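Long-range contact in 3-hydroxy-3-methylglutaryl-CoA lyase (Acinetobacter baumannii, PDB 6NDS), which is a lyase of the HMGL-like family with a TIM-barrel fold, here holding a zinc ion and coenzyme A: residues S47-V60 / F75-L89. Sequence-based numbering, arbitrary orientation.
With COA (coenzyme A), chain B; EDO (1,2-ethanediol), chain G.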
# COMPACT_ATOMS: atom_id res chain seq x y z
N SER A 47 8.76 3.25 -23.46
CA SER A 47 10.13 3.01 -23.92
C SER A 47 11.06 4.18 -23.66
O SER A 47 12.27 4.00 -23.77
CB SER A 47 10.17 2.70 -25.42
OG SER A 47 9.68 1.39 -25.69
N THR A 48 10.53 5.37 -23.35
CA THR A 48 11.40 6.50 -23.06
C THR A 48 11.68 6.68 -21.57
O THR A 48 12.42 7.60 -21.21
CB THR A 48 10.80 7.81 -23.61
OG1 THR A 48 9.65 8.18 -22.84
CG2 THR A 48 10.42 7.67 -25.09
N MET A 49 11.14 5.80 -20.72
CA MET A 49 11.12 6.01 -19.28
C MET A 49 12.26 5.34 -18.53
O MET A 49 12.46 5.64 -17.34
CB MET A 49 9.79 5.52 -18.68
CG MET A 49 8.59 6.29 -19.19
SD MET A 49 8.55 7.98 -18.60
CE MET A 49 7.49 8.69 -19.88
N GLY A 50 13.01 4.44 -19.18
CA GLY A 50 14.18 3.83 -18.59
C GLY A 50 14.09 2.34 -18.33
O GLY A 50 15.05 1.76 -17.82
N PHE A 51 12.96 1.69 -18.67
CA PHE A 51 12.79 0.26 -18.41
C PHE A 51 13.74 -0.60 -19.25
O PHE A 51 13.96 -0.33 -20.43
CB PHE A 51 11.37 -0.17 -18.74
CG PHE A 51 10.32 0.61 -18.00
CD1 PHE A 51 10.14 0.43 -16.64
CD2 PHE A 51 9.52 1.54 -18.67
CE1 PHE A 51 9.18 1.16 -15.95
CE2 PHE A 51 8.55 2.27 -18.01
CZ PHE A 51 8.38 2.09 -16.63
N SER A 52 14.25 -1.67 -18.63
CA SER A 52 15.04 -2.67 -19.33
C SER A 52 14.17 -3.71 -20.02
O SER A 52 14.63 -4.35 -20.98
CB SER A 52 15.99 -3.38 -18.35
OG SER A 52 15.26 -4.01 -17.31
N ARG A 53 12.94 -3.91 -19.54
CA ARG A 53 12.00 -4.88 -20.08
C ARG A 53 10.62 -4.26 -20.07
O ARG A 53 10.23 -3.63 -19.08
CB ARG A 53 11.98 -6.18 -19.27
CG ARG A 53 13.00 -7.20 -19.70
CD ARG A 53 12.94 -8.48 -18.85
NE ARG A 53 13.71 -9.57 -19.43
CZ ARG A 53 15.03 -9.70 -19.33
NH1 ARG A 53 15.75 -8.80 -18.66
NH2 ARG A 53 15.64 -10.74 -19.89
N ILE A 54 9.89 -4.43 -21.17
CA ILE A 54 8.48 -4.03 -21.26
C ILE A 54 7.73 -5.22 -21.83
O ILE A 54 8.11 -5.75 -22.88
CB ILE A 54 8.28 -2.79 -22.17
CG1 ILE A 54 9.00 -1.56 -21.59
CG2 ILE A 54 6.78 -2.49 -22.36
CD1 ILE A 54 9.04 -0.34 -22.53
N GLU A 55 6.69 -5.66 -21.13
CA GLU A 55 5.85 -6.74 -21.65
C GLU A 55 4.80 -6.07 -22.53
O GLU A 55 3.84 -5.47 -22.02
CB GLU A 55 5.25 -7.56 -20.51
CG GLU A 55 4.74 -8.93 -20.98
CD GLU A 55 4.51 -9.89 -19.83
OE1 GLU A 55 3.57 -9.67 -19.04
OE2 GLU A 55 5.29 -10.87 -19.69
N ALA A 56 5.00 -6.15 -23.85
CA ALA A 56 4.23 -5.37 -24.82
C ALA A 56 2.91 -6.03 -25.20
O ALA A 56 2.08 -5.36 -25.82
CB ALA A 56 5.06 -5.14 -26.08
N GLY A 57 2.69 -7.29 -24.88
CA GLY A 57 1.43 -7.92 -25.21
C GLY A 57 1.49 -9.42 -24.97
O GLY A 57 2.44 -9.94 -24.38
N SER A 58 0.44 -10.09 -25.45
CA SER A 58 0.28 -11.53 -25.29
C SER A 58 -0.05 -12.15 -26.64
O SER A 58 -0.62 -11.49 -27.52
CB SER A 58 -0.86 -11.89 -24.33
OG SER A 58 -0.59 -11.44 -23.03
N PHE A 59 0.27 -13.43 -26.77
CA PHE A 59 -0.11 -14.20 -27.95
C PHE A 59 -0.99 -15.35 -27.49
O PHE A 59 -0.57 -16.51 -27.43
CB PHE A 59 1.14 -14.64 -28.72
CG PHE A 59 1.91 -13.47 -29.26
CD1 PHE A 59 1.59 -12.94 -30.50
CD2 PHE A 59 2.88 -12.84 -28.50
CE1 PHE A 59 2.26 -11.83 -30.99
CE2 PHE A 59 3.55 -11.72 -28.98
CZ PHE A 59 3.23 -11.22 -30.24
N VAL A 60 -2.23 -15.01 -27.14
CA VAL A 60 -3.19 -15.93 -26.53
C VAL A 60 -4.46 -15.92 -27.36
O VAL A 60 -4.63 -15.11 -28.27
CB VAL A 60 -3.49 -15.56 -25.06
CG1 VAL A 60 -2.21 -15.61 -24.22
CG2 VAL A 60 -4.12 -14.17 -24.97
N PHE A 75 3.35 -5.45 -31.78
CA PHE A 75 4.77 -5.75 -31.85
C PHE A 75 5.38 -5.29 -33.16
O PHE A 75 6.56 -4.91 -33.19
CB PHE A 75 5.03 -7.25 -31.65
CG PHE A 75 5.15 -7.66 -30.20
CD1 PHE A 75 6.39 -7.85 -29.60
CD2 PHE A 75 4.01 -7.84 -29.43
CE1 PHE A 75 6.50 -8.22 -28.26
CE2 PHE A 75 4.10 -8.22 -28.09
CZ PHE A 75 5.34 -8.41 -27.51
N THR A 76 4.59 -5.30 -34.25
CA THR A 76 5.04 -4.81 -35.55
C THR A 76 5.27 -3.31 -35.53
O THR A 76 6.22 -2.80 -36.15
CB THR A 76 3.99 -5.16 -36.61
OG1 THR A 76 3.98 -6.57 -36.83
CG2 THR A 76 4.27 -4.44 -37.95
N GLY A 77 4.40 -2.58 -34.82
CA GLY A 77 4.30 -1.15 -34.95
C GLY A 77 5.13 -0.32 -34.00
O GLY A 77 5.41 0.84 -34.30
N ILE A 78 5.55 -0.89 -32.86
CA ILE A 78 6.27 -0.11 -31.86
C ILE A 78 7.67 0.24 -32.36
O ILE A 78 8.26 -0.45 -33.20
CB ILE A 78 6.33 -0.85 -30.51
CG1 ILE A 78 6.93 -2.25 -30.68
CG2 ILE A 78 4.94 -0.90 -29.87
CD1 ILE A 78 7.23 -2.94 -29.33
N THR A 79 8.20 1.34 -31.83
CA THR A 79 9.59 1.70 -32.05
C THR A 79 10.47 0.87 -31.12
O THR A 79 10.31 0.93 -29.90
CB THR A 79 9.78 3.19 -31.77
OG1 THR A 79 8.92 3.94 -32.63
CG2 THR A 79 11.24 3.61 -32.00
N ARG A 80 11.40 0.10 -31.69
CA ARG A 80 12.25 -0.78 -30.90
C ARG A 80 13.47 0.00 -30.41
O ARG A 80 14.31 0.42 -31.22
CB ARG A 80 12.70 -1.99 -31.72
CG ARG A 80 11.58 -2.84 -32.30
CD ARG A 80 10.75 -3.47 -31.22
NE ARG A 80 9.76 -4.39 -31.77
CZ ARG A 80 9.86 -5.72 -31.74
NH1 ARG A 80 10.92 -6.30 -31.19
NH2 ARG A 80 8.90 -6.47 -32.27
N HIS A 81 13.57 0.21 -29.10
CA HIS A 81 14.79 0.74 -28.51
C HIS A 81 15.78 -0.40 -28.35
O HIS A 81 15.42 -1.47 -27.85
CB HIS A 81 14.50 1.40 -27.17
CG HIS A 81 13.72 2.66 -27.27
ND1 HIS A 81 14.11 3.83 -26.65
CD2 HIS A 81 12.57 2.95 -27.93
CE1 HIS A 81 13.23 4.78 -26.92
NE2 HIS A 81 12.29 4.27 -27.70
N LYS A 82 17.04 -0.18 -28.77
CA LYS A 82 17.99 -1.29 -28.83
C LYS A 82 18.28 -1.88 -27.46
O LYS A 82 18.66 -3.05 -27.35
CB LYS A 82 19.30 -0.85 -29.47
CG LYS A 82 19.22 -0.65 -30.96
CD LYS A 82 20.61 -0.40 -31.54
CE LYS A 82 20.52 -0.10 -33.02
NZ LYS A 82 19.52 0.98 -33.28
N ASP A 83 18.14 -1.09 -26.40
CA ASP A 83 18.54 -1.57 -25.08
C ASP A 83 17.35 -1.98 -24.22
O ASP A 83 17.48 -2.12 -23.00
CB ASP A 83 19.40 -0.52 -24.38
CG ASP A 83 20.80 -0.45 -24.97
OD1 ASP A 83 21.46 -1.51 -25.07
OD2 ASP A 83 21.24 0.65 -25.36
N ILE A 84 16.20 -2.25 -24.85
CA ILE A 84 15.01 -2.73 -24.18
C ILE A 84 14.64 -4.10 -24.74
O ILE A 84 14.67 -4.31 -25.95
CB ILE A 84 13.82 -1.76 -24.34
CG1 ILE A 84 14.16 -0.39 -23.75
CG2 ILE A 84 12.57 -2.32 -23.68
CD1 ILE A 84 13.03 0.63 -23.91
N ILE A 85 14.31 -5.02 -23.85
CA ILE A 85 13.78 -6.33 -24.22
C ILE A 85 12.26 -6.25 -24.20
O ILE A 85 11.65 -6.03 -23.14
CB ILE A 85 14.31 -7.42 -23.28
CG1 ILE A 85 15.83 -7.53 -23.41
CG2 ILE A 85 13.62 -8.76 -23.54
CD1 ILE A 85 16.47 -8.23 -22.23
N TYR A 86 11.63 -6.42 -25.36
CA TYR A 86 10.18 -6.43 -25.49
C TYR A 86 9.68 -7.86 -25.36
O TYR A 86 10.01 -8.72 -26.20
CB TYR A 86 9.76 -5.79 -26.81
CG TYR A 86 10.18 -4.32 -26.88
CD1 TYR A 86 9.37 -3.33 -26.34
CD2 TYR A 86 11.39 -3.95 -27.45
CE1 TYR A 86 9.74 -2.00 -26.38
CE2 TYR A 86 11.79 -2.62 -27.48
CZ TYR A 86 10.95 -1.65 -26.95
OH TYR A 86 11.33 -0.34 -26.97
N VAL A 87 8.90 -8.12 -24.32
CA VAL A 87 8.50 -9.46 -23.89
C VAL A 87 7.07 -9.71 -24.35
O VAL A 87 6.22 -8.84 -24.25
CB VAL A 87 8.59 -9.59 -22.36
CG1 VAL A 87 8.19 -11.00 -21.91
CG2 VAL A 87 10.00 -9.20 -21.84
N GLY A 88 6.81 -10.93 -24.84
CA GLY A 88 5.44 -11.35 -25.10
C GLY A 88 5.05 -12.54 -24.24
O GLY A 88 5.83 -13.49 -24.09
N LEU A 89 3.84 -12.51 -23.66
CA LEU A 89 3.33 -13.61 -22.85
C LEU A 89 2.79 -14.72 -23.75
O LEU A 89 2.01 -14.46 -24.68
CB LEU A 89 2.23 -13.12 -21.91
CG LEU A 89 1.60 -14.19 -20.99
CD1 LEU A 89 1.19 -13.57 -19.67
CD2 LEU A 89 0.37 -14.85 -21.63
N1A COA B . -3.13 -17.75 -29.80
C2A COA B . -4.17 -17.68 -30.65
N3A COA B . -5.02 -18.63 -31.02
C4A COA B . -4.72 -19.79 -30.41
C5A COA B . -3.70 -20.02 -29.52
C6A COA B . -2.86 -18.93 -29.20
N6A COA B . -1.83 -19.02 -28.37
N7A COA B . -3.70 -21.35 -29.11
C8A COA B . -4.72 -21.89 -29.75
N9A COA B . -5.37 -20.99 -30.56
C1B COA B . -6.52 -21.25 -31.43
C2B COA B . -6.30 -22.35 -32.46
O2B COA B . -5.56 -21.96 -33.60
C3B COA B . -7.74 -22.73 -32.75
O3B COA B . -8.39 -21.71 -33.50
P3B COA B . -9.72 -22.29 -34.22
O7A COA B . -10.86 -22.25 -33.21
O8A COA B . -9.38 -23.71 -34.63
O9A COA B . -9.98 -21.40 -35.42
C4B COA B . -8.25 -22.81 -31.32
O4B COA B . -7.63 -21.67 -30.66
C5B COA B . -7.78 -24.06 -30.63
O5B COA B . -8.31 -24.11 -29.30
P1A COA B . -7.57 -25.06 -28.26
O1A COA B . -6.19 -25.37 -28.74
O2A COA B . -8.48 -26.17 -27.85
O3A COA B . -7.43 -24.02 -27.06
P2A COA B . -8.50 -23.40 -26.05
O4A COA B . -8.87 -24.44 -25.05
O5A COA B . -9.59 -22.71 -26.81
O6A COA B . -7.60 -22.26 -25.37
CBP COA B . -5.52 -21.35 -24.63
CCP COA B . -6.35 -22.63 -24.74
CDP COA B . -4.25 -21.61 -23.81
CEP COA B . -5.11 -20.90 -26.04
CAP COA B . -6.39 -20.29 -23.96
OAP COA B . -6.92 -20.83 -22.76
C9P COA B . -5.64 -19.01 -23.63
O9P COA B . -5.29 -18.24 -24.52
N8P COA B . -5.40 -18.78 -22.35
C7P COA B . -4.59 -17.66 -21.88
C6P COA B . -5.42 -16.64 -21.16
C5P COA B . -4.57 -15.56 -20.53
O5P COA B . -3.71 -14.97 -21.18
N4P COA B . -4.82 -15.28 -19.24
C3P COA B . -4.22 -14.16 -18.52
C2P COA B . -2.72 -14.22 -18.50
S1P COA B . -2.12 -15.81 -17.87
C1 EDO G . 7.71 0.61 -37.30
O1 EDO G . 8.02 -0.76 -37.08
C2 EDO G . 8.27 1.44 -36.15
O2 EDO G . 9.64 1.09 -35.95
O HOH W 1 8.41 1.31 -28.09
O HOH W 2 17.41 -4.72 -21.59
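Ser47 OG is gripped from several sides: Tyr86 OH donates to it at 2.7 Å, with OG near the plane of the phenol ring, while a water 2.7 Å from this same OG, linked onward to Thr79 O, and Ile43 O are both acceptors that probably share its single proton. OG, anti to the serine carbonyl carbon (chi1 -73°), is thereby turned to Tyr86 OH, which is itself held by a bond of 3.1 Å from His81 N. Ser47 CB lies over the face of the His81 ring as a CH-pi contact.

From this polar end run two parallel strands, 53-58 and 85-89, neighbours in a beta-alpha-beta crossover of the barrel. Backbone bonds alternate from Ile85 N to Ser52 O as far as a bent one (141°) from Ala56 N to Val87 O; there the register slips by one residue, a bulge-like irregularity, and Gly57 O takes Leu89 N. On one face Arg53 and Ile85 lie alongside, Ile85 CD1 resting over the guanidinium 3.5 Å from Arg53 NH2, which also pairs with Glu106. On the other, the Phe75 ring from helix 71-77 is sandwiched: Ala56 CB sits 3.6 Å from Phe75 CZ, and across the opposite face Phe59 CZ approaches Phe75 CD2 at 3.6 Å, the rings inclined at 48°.

Beyond the strand, Phe59 O accepts a hydrogen bond from coenzyme A N6A at 3.0 Å. Phe59 thus joins sheet (N-H), crossover helix (ring) and ligand pocket (carbonyl).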